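Local structure of organic hydroperoxide resistance protein (Elizabethkingia anophelis NUHP1, 6D9N) at residues B[15-26]-B[29-40]; B[62-71]-B[82-90]. The protein probably reduces organic hydroperoxides with a redox-active cysteine pair, protecting the cell against peroxide damage. All coordinates share one frame; numbering follows the deposited sequence.

How the contacts relate
The two contacts illustrate how one fold uses different chemistry at its margin and in its interior. Contact 1 (15-26 with 29-40) lies toward the surface, its centre about 18 Å from the centre of the chain, and joins strands of the N-terminal antiparallel sheet through backbone bonds, charged side chains and water. Contact 2 (62-71 with 82-90) is buried: helix 54-77 packs on strand 85-94 with aliphatic groups, plus one compact polar network at its end. The centres of contact 1 and contact 2 are 24 Å apart, and the two share no element and do not touch. Both, however, reach the second subunit: the strand holding I15 to A19 and that holding V86 to V90 each extend a sheet across the interface.

Contact 1 (B[15-26]-B[29-40]); sequences IGATATGGRNGH and SDNGVLEFEVRY. With EDO (1,2-ethanediol), chain E; EDO (1,2-ethanediol), chain F.
H26 holds its imidazole with CG trans to the backbone N (chi1 -174°), E35 stretches out nearly straight, and E37 folds back at chi2 (-55°), giving each ring nitrogen its own carboxylate. The frame is an antiparallel beta-meander of strands 11-20, 25-29 and 35-38, and these side chains span its second hairpin. ND1 of H26 donates to OE2 of E37 at 2.6 Å, and NE2 of H26 to OE1 of E35 at 2.7 Å. Both oxygens lie near the ring plane; E35 offers its anti lone pair, whereas E37 is met on the syn side, out of its carboxylate plane. Two such bonds fix the ring's rotation, and the paired acids would probably favour a positive imidazole. OE1 of E37 receives NH1 and NH2 of R39 end-on in a salt bridge, while N24 lays its CB over one guanidinium face, 3.6 Å from CZ of R39. V38 N bonds to G25 O within this hairpin, and D30 N to G16 O ties the S29-G32 turn to strand 11-20. Y40 OH bonds S68 of the second subunit; an ethanediol, probably from the crystallisation liquor, covers one ring face. A water donates to both N24 O (2.8 Å) and E37 OE1 (2.7 Å).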
# COMPACT_ATOMS: atom_id res chain seq x y z
N ILE B 15 6.02 -11.17 2.08
CA ILE B 15 5.06 -11.18 3.19
C ILE B 15 3.66 -11.23 2.59
O ILE B 15 3.37 -10.54 1.61
CB ILE B 15 5.26 -9.97 4.13
CG1 ILE B 15 4.30 -10.01 5.32
CG2 ILE B 15 5.17 -8.62 3.38
CD1 ILE B 15 4.50 -11.14 6.30
N GLY B 16 2.77 -12.02 3.21
CA GLY B 16 1.40 -12.12 2.73
C GLY B 16 0.38 -11.55 3.69
O GLY B 16 0.61 -11.38 4.90
N ALA B 17 -0.80 -11.29 3.15
CA ALA B 17 -1.97 -10.94 3.95
C ALA B 17 -3.21 -11.48 3.26
O ALA B 17 -3.21 -11.72 2.05
CB ALA B 17 -2.11 -9.40 4.09
N THR B 18 -4.28 -11.65 4.05
CA THR B 18 -5.55 -12.21 3.59
C THR B 18 -6.66 -11.28 4.00
O THR B 18 -6.74 -10.87 5.16
CB THR B 18 -5.78 -13.58 4.23
OG1 THR B 18 -4.74 -14.47 3.82
CG2 THR B 18 -7.12 -14.18 3.74
N ALA B 19 -7.54 -10.97 3.04
CA ALA B 19 -8.73 -10.16 3.27
C ALA B 19 -9.98 -11.02 3.09
O ALA B 19 -10.08 -11.80 2.12
CB ALA B 19 -8.78 -8.99 2.29
N THR B 20 -10.94 -10.84 3.99
CA THR B 20 -12.19 -11.59 4.01
C THR B 20 -13.28 -10.65 4.49
O THR B 20 -13.06 -9.48 4.78
CB THR B 20 -12.09 -12.74 5.05
OG1 THR B 20 -11.62 -12.21 6.32
CG2 THR B 20 -11.16 -13.83 4.56
N GLY B 21 -14.49 -11.18 4.63
CA GLY B 21 -15.57 -10.51 5.34
C GLY B 21 -16.41 -9.58 4.51
O GLY B 21 -17.34 -8.96 5.05
N GLY B 22 -16.16 -9.48 3.21
CA GLY B 22 -17.04 -8.69 2.35
C GLY B 22 -17.02 -7.21 2.70
O GLY B 22 -15.98 -6.63 3.02
N ARG B 23 -18.19 -6.58 2.59
CA ARG B 23 -18.30 -5.15 2.87
C ARG B 23 -17.82 -4.79 4.27
O ARG B 23 -17.24 -3.71 4.49
CB ARG B 23 -19.77 -4.75 2.70
CG ARG B 23 -20.14 -3.31 3.00
CD ARG B 23 -21.58 -3.01 2.62
NE ARG B 23 -22.53 -3.92 3.28
CZ ARG B 23 -22.97 -3.77 4.53
NH1 ARG B 23 -22.58 -2.75 5.27
NH2 ARG B 23 -23.83 -4.65 5.04
N ASN B 24 -18.06 -5.65 5.23
CA ASN B 24 -17.57 -5.44 6.59
C ASN B 24 -16.31 -6.28 6.72
O ASN B 24 -16.30 -7.34 7.33
CB ASN B 24 -18.66 -5.81 7.58
CG ASN B 24 -19.86 -4.91 7.45
OD1 ASN B 24 -19.73 -3.73 7.10
ND2 ASN B 24 -21.06 -5.45 7.73
N GLY B 25 -15.21 -5.76 6.15
CA GLY B 25 -14.04 -6.58 5.90
C GLY B 25 -13.11 -6.77 7.09
O GLY B 25 -13.14 -6.07 8.09
N HIS B 26 -12.22 -7.74 6.89
CA HIS B 26 -11.21 -8.08 7.87
C HIS B 26 -9.92 -8.36 7.11
O HIS B 26 -9.96 -8.98 6.04
CB HIS B 26 -11.65 -9.36 8.59
CG HIS B 26 -10.77 -9.77 9.72
ND1 HIS B 26 -10.83 -9.16 10.95
CD2 HIS B 26 -9.79 -10.70 9.80
CE1 HIS B 26 -9.93 -9.70 11.75
NE2 HIS B 26 -9.30 -10.66 11.08
N SER B 29 -2.32 -10.16 8.37
CA SER B 29 -1.06 -10.63 7.78
C SER B 29 -0.87 -12.12 8.09
O SER B 29 -1.43 -12.67 9.04
CB SER B 29 0.13 -9.81 8.29
OG SER B 29 0.31 -10.01 9.66
N ASP B 30 -0.01 -12.78 7.29
CA ASP B 30 0.19 -14.23 7.40
C ASP B 30 0.67 -14.63 8.78
O ASP B 30 0.42 -15.76 9.22
CB ASP B 30 1.28 -14.69 6.43
CG ASP B 30 0.77 -14.89 5.03
OD1 ASP B 30 -0.42 -14.69 4.77
OD2 ASP B 30 1.59 -15.25 4.16
N ASN B 31 1.39 -13.74 9.46
CA ASN B 31 1.98 -14.01 10.75
C ASN B 31 1.19 -13.37 11.89
O ASN B 31 1.63 -13.42 13.04
CB ASN B 31 3.46 -13.57 10.75
CG ASN B 31 3.64 -12.10 10.44
OD1 ASN B 31 2.66 -11.32 10.36
ND2 ASN B 31 4.92 -11.69 10.25
N GLY B 32 0.01 -12.79 11.61
CA GLY B 32 -0.82 -12.18 12.62
C GLY B 32 -0.35 -10.85 13.18
O GLY B 32 -1.06 -10.28 14.03
N VAL B 33 0.81 -10.34 12.75
CA VAL B 33 1.34 -9.09 13.29
C VAL B 33 0.40 -7.93 13.03
O VAL B 33 0.27 -7.02 13.87
CB VAL B 33 2.73 -8.84 12.69
CG1 VAL B 33 3.17 -7.39 12.97
CG2 VAL B 33 3.70 -9.82 13.29
N LEU B 34 -0.27 -7.92 11.87
CA LEU B 34 -1.29 -6.95 11.52
C LEU B 34 -2.63 -7.69 11.43
O LEU B 34 -2.73 -8.69 10.71
CB LEU B 34 -0.93 -6.28 10.18
CG LEU B 34 -1.80 -5.23 9.51
CD1 LEU B 34 -0.99 -4.33 8.54
CD2 LEU B 34 -2.96 -5.88 8.74
N GLU B 35 -3.66 -7.22 12.16
CA GLU B 35 -4.98 -7.84 12.04
C GLU B 35 -6.01 -6.84 12.51
O GLU B 35 -5.96 -6.40 13.67
CB GLU B 35 -5.06 -9.12 12.86
CG GLU B 35 -6.40 -9.80 12.60
CD GLU B 35 -6.49 -11.26 13.00
OE1 GLU B 35 -7.43 -11.95 12.55
OE2 GLU B 35 -5.66 -11.74 13.80
N PHE B 36 -6.97 -6.50 11.65
CA PHE B 36 -7.96 -5.51 12.06
C PHE B 36 -9.11 -5.49 11.08
O PHE B 36 -9.08 -6.11 10.00
CB PHE B 36 -7.35 -4.10 12.25
CG PHE B 36 -6.46 -3.65 11.12
CD1 PHE B 36 -6.99 -3.33 9.88
CD2 PHE B 36 -5.12 -3.47 11.35
CE1 PHE B 36 -6.18 -2.89 8.86
CE2 PHE B 36 -4.30 -3.03 10.35
CZ PHE B 36 -4.84 -2.74 9.11
N GLU B 37 -10.13 -4.74 11.46
CA GLU B 37 -11.31 -4.54 10.63
C GLU B 37 -11.05 -3.44 9.62
O GLU B 37 -10.33 -2.47 9.89
CB GLU B 37 -12.49 -4.11 11.51
CG GLU B 37 -12.94 -5.18 12.49
CD GLU B 37 -13.27 -6.50 11.83
OE1 GLU B 37 -14.28 -6.59 11.07
OE2 GLU B 37 -12.51 -7.46 12.06
N VAL B 38 -11.66 -3.57 8.44
CA VAL B 38 -11.72 -2.48 7.47
C VAL B 38 -13.18 -2.24 7.11
O VAL B 38 -14.01 -3.16 7.07
CB VAL B 38 -10.87 -2.75 6.21
CG1 VAL B 38 -9.38 -2.69 6.53
CG2 VAL B 38 -11.27 -4.04 5.54
N ARG B 39 -13.51 -0.97 6.87
CA ARG B 39 -14.89 -0.58 6.55
C ARG B 39 -14.82 0.58 5.56
O ARG B 39 -13.83 1.33 5.52
CB ARG B 39 -15.64 -0.09 7.78
CG ARG B 39 -15.86 -1.12 8.89
CD ARG B 39 -16.85 -2.24 8.46
NE ARG B 39 -17.11 -3.15 9.57
CZ ARG B 39 -16.38 -4.20 9.91
NH1 ARG B 39 -15.27 -4.53 9.22
NH2 ARG B 39 -16.74 -4.94 10.96
N TYR B 40 -15.88 0.77 4.79
CA TYR B 40 -15.97 1.98 3.99
C TYR B 40 -16.10 3.20 4.91
O TYR B 40 -16.88 3.17 5.86
CB TYR B 40 -17.16 1.91 3.02
CG TYR B 40 -16.96 0.85 1.91
CD1 TYR B 40 -15.88 0.93 1.03
CD2 TYR B 40 -17.80 -0.24 1.77
CE1 TYR B 40 -15.68 -0.04 0.02
CE2 TYR B 40 -17.63 -1.20 0.78
CZ TYR B 40 -16.55 -1.10 -0.08
OH TYR B 40 -16.36 -2.06 -1.06
C1 EDO E . -14.62 -2.49 2.97
O1 EDO E . -14.40 -3.83 3.47
C2 EDO E . -13.40 -1.61 3.27
O2 EDO E . -12.32 -2.17 2.55
C1 EDO F . -2.41 -5.58 15.31
O1 EDO F . -2.90 -5.18 14.04
C2 EDO F . -2.90 -6.99 15.62
O2 EDO F . -4.32 -6.97 15.89
O HOH W 1 4.01 -14.32 4.76
O HOH W 2 -17.99 -1.10 5.24
O HOH W 3 -14.95 -8.60 9.40

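Contact 2 (B[62-71]-B[82-90]); sequences YSACFDSALN and GETTVTAKV
T84 meets helix 54-77 just before strand 85-94 begins, and its side chain shows how a single hydroxyl can join a helix to a sheet. The torsion chi1 of 61° sets OG1 between the backbone N and carbonyl carbon, facing two residues one turn apart on the helix. OG1 of T84 donates to OD1 of D67 at 2.6 Å, meeting the carboxylate on its syn side and close to its plane. The same OG1 accepts from ND2 of N71 at 2.8 Å, a nearly straight bond in the amide plane. The second proton of N71 ND2 goes to the carbonyl O of D67, 2.9 Å away. Two waters link the backbone of T84 to OD2 of D67 and OD1 of N71. The other branch of T84, its methyl CG2, packs against CD2 of L70, 4.0 Å away.

V86 fills the middle of the interface. Its CG1 lies against the backbone of S63, and its CG2 packs 3.7 Å from CB of D67. That same methyl also comes in at the edge of the F66 ring, 4.0 Å from CD2 of F66. A88 continues the inward row, its CB 4.0 Å from CB of S63 and also close to CB of Y62. OG of S63 turns to the carbonyls of A59 and A60 within its own helix.

The axes of 62-71 and 85-90 approach to 7.2 Å and run roughly antiparallel at 148°. Helix 54-77 thus packs on the sheet strand 85-94 of this OsmC/Ohr-family protein; the same helix carries C65, joined by a disulfide to C129. At T84 the bonds run in one sense, from amide to hydroxyl to carboxylate, which fixes the direction of the T84 hydroxyl and satisfies buried polar atoms beside an otherwise apolar interface.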
# COMPACT_ATOMS: atom_id res chain seq x y z
N TYR B 62 2.93 4.07 2.40
CA TYR B 62 3.78 4.94 1.59
C TYR B 62 4.62 5.85 2.50
O TYR B 62 5.82 6.04 2.27
CB TYR B 62 2.92 5.74 0.62
CG TYR B 62 3.63 6.19 -0.65
CD1 TYR B 62 2.88 6.49 -1.81
CD2 TYR B 62 5.03 6.36 -0.72
CE1 TYR B 62 3.50 6.90 -2.98
CE2 TYR B 62 5.65 6.76 -1.91
CZ TYR B 62 4.88 7.05 -3.01
OH TYR B 62 5.44 7.50 -4.19
N SER B 63 4.00 6.45 3.51
CA SER B 63 4.77 7.29 4.42
C SER B 63 5.90 6.51 5.07
O SER B 63 7.03 7.01 5.13
CB SER B 63 3.87 7.95 5.46
OG SER B 63 3.30 7.02 6.35
N ALA B 64 5.64 5.27 5.49
CA ALA B 64 6.69 4.45 6.08
C ALA B 64 7.75 4.04 5.05
O ALA B 64 8.96 4.05 5.36
CB ALA B 64 6.06 3.22 6.73
N CYS B 65 7.35 3.65 3.84
CA CYS B 65 8.30 3.29 2.80
C CYS B 65 9.21 4.46 2.50
O CYS B 65 10.45 4.32 2.42
CB CYS B 65 7.50 2.91 1.53
SG CYS B 65 8.57 2.39 0.14
N PHE B 66 8.63 5.64 2.33
CA PHE B 66 9.44 6.78 1.95
C PHE B 66 10.37 7.18 3.09
O PHE B 66 11.56 7.49 2.85
CB PHE B 66 8.54 7.91 1.46
CG PHE B 66 9.30 8.96 0.70
CD1 PHE B 66 9.43 8.85 -0.69
CD2 PHE B 66 9.94 10.00 1.34
CE1 PHE B 66 10.11 9.79 -1.41
CE2 PHE B 66 10.67 10.92 0.60
CZ PHE B 66 10.76 10.82 -0.78
N ASP B 67 9.88 7.20 4.33
CA ASP B 67 10.75 7.53 5.45
C ASP B 67 11.87 6.51 5.61
O ASP B 67 13.03 6.90 5.88
CB ASP B 67 9.96 7.63 6.76
CG ASP B 67 10.77 8.36 7.83
OD1 ASP B 67 11.15 9.52 7.58
OD2 ASP B 67 11.08 7.75 8.88
N SER B 68 11.58 5.22 5.40
CA SER B 68 12.63 4.21 5.49
C SER B 68 13.69 4.42 4.41
O SER B 68 14.90 4.40 4.68
CB SER B 68 11.99 2.83 5.34
OG SER B 68 13.00 1.84 5.40
N ALA B 69 13.26 4.68 3.17
CA ALA B 69 14.19 4.91 2.07
C ALA B 69 15.01 6.17 2.32
O ALA B 69 16.22 6.18 2.11
CB ALA B 69 13.39 5.05 0.76
N LEU B 70 14.36 7.23 2.82
CA LEU B 70 15.06 8.48 3.14
C LEU B 70 16.15 8.24 4.18
O LEU B 70 17.26 8.76 4.06
CB LEU B 70 14.00 9.47 3.61
CG LEU B 70 14.54 10.85 3.99
CD1 LEU B 70 15.26 11.51 2.83
CD2 LEU B 70 13.36 11.68 4.46
N ASN B 71 15.84 7.46 5.22
CA ASN B 71 16.85 7.19 6.24
C ASN B 71 17.97 6.32 5.70
O ASN B 71 19.14 6.53 6.08
CB ASN B 71 16.19 6.66 7.50
CG ASN B 71 15.61 7.78 8.32
OD1 ASN B 71 16.26 8.27 9.24
ND2 ASN B 71 14.48 8.29 7.91
N GLY B 82 18.47 15.74 11.86
CA GLY B 82 17.55 15.38 12.91
C GLY B 82 16.62 14.25 12.47
O GLY B 82 16.67 13.77 11.35
N GLU B 83 15.73 13.86 13.36
CA GLU B 83 14.81 12.77 13.03
C GLU B 83 13.82 13.23 11.96
O GLU B 83 13.22 14.31 12.09
CB GLU B 83 14.08 12.31 14.29
CG GLU B 83 13.12 11.13 14.03
CD GLU B 83 12.51 10.61 15.31
OE1 GLU B 83 13.26 10.08 16.16
OE2 GLU B 83 11.28 10.73 15.44
N THR B 84 13.72 12.46 10.88
CA THR B 84 12.87 12.85 9.76
C THR B 84 11.40 12.50 10.03
O THR B 84 11.08 11.64 10.87
CB THR B 84 13.32 12.15 8.47
OG1 THR B 84 13.22 10.73 8.64
CG2 THR B 84 14.74 12.50 8.12
N THR B 85 10.52 13.18 9.30
CA THR B 85 9.09 12.91 9.29
C THR B 85 8.61 12.86 7.85
O THR B 85 9.02 13.69 7.03
CB THR B 85 8.36 14.04 10.03
OG1 THR B 85 8.93 14.19 11.34
CG2 THR B 85 6.83 13.82 10.14
N VAL B 86 7.71 11.94 7.52
CA VAL B 86 7.10 11.94 6.20
C VAL B 86 5.59 11.83 6.39
O VAL B 86 5.11 10.96 7.14
CB VAL B 86 7.58 10.75 5.34
CG1 VAL B 86 6.81 10.68 4.02
CG2 VAL B 86 9.10 10.84 5.11
N THR B 87 4.85 12.69 5.68
CA THR B 87 3.40 12.55 5.59
C THR B 87 2.99 12.15 4.18
O THR B 87 3.60 12.58 3.19
CB THR B 87 2.71 13.87 5.97
OG1 THR B 87 3.06 14.90 5.03
CG2 THR B 87 3.04 14.25 7.40
N ALA B 88 1.98 11.28 4.10
CA ALA B 88 1.36 10.90 2.83
C ALA B 88 -0.13 11.12 2.96
O ALA B 88 -0.75 10.62 3.90
CB ALA B 88 1.61 9.44 2.49
N LYS B 89 -0.69 11.90 2.04
CA LYS B 89 -2.13 12.12 1.94
C LYS B 89 -2.63 11.46 0.66
O LYS B 89 -2.17 11.79 -0.44
CB LYS B 89 -2.39 13.62 1.90
N VAL B 90 -3.57 10.53 0.80
CA VAL B 90 -4.04 9.71 -0.31
C VAL B 90 -5.50 10.02 -0.56
O VAL B 90 -6.33 9.94 0.36
CB VAL B 90 -3.89 8.22 0.05
CG1 VAL B 90 -4.55 7.32 -1.03
CG2 VAL B 90 -2.40 7.91 0.22
O HOH W 4 12.19 9.05 11.05
O HOH W 5 14.97 9.77 11.11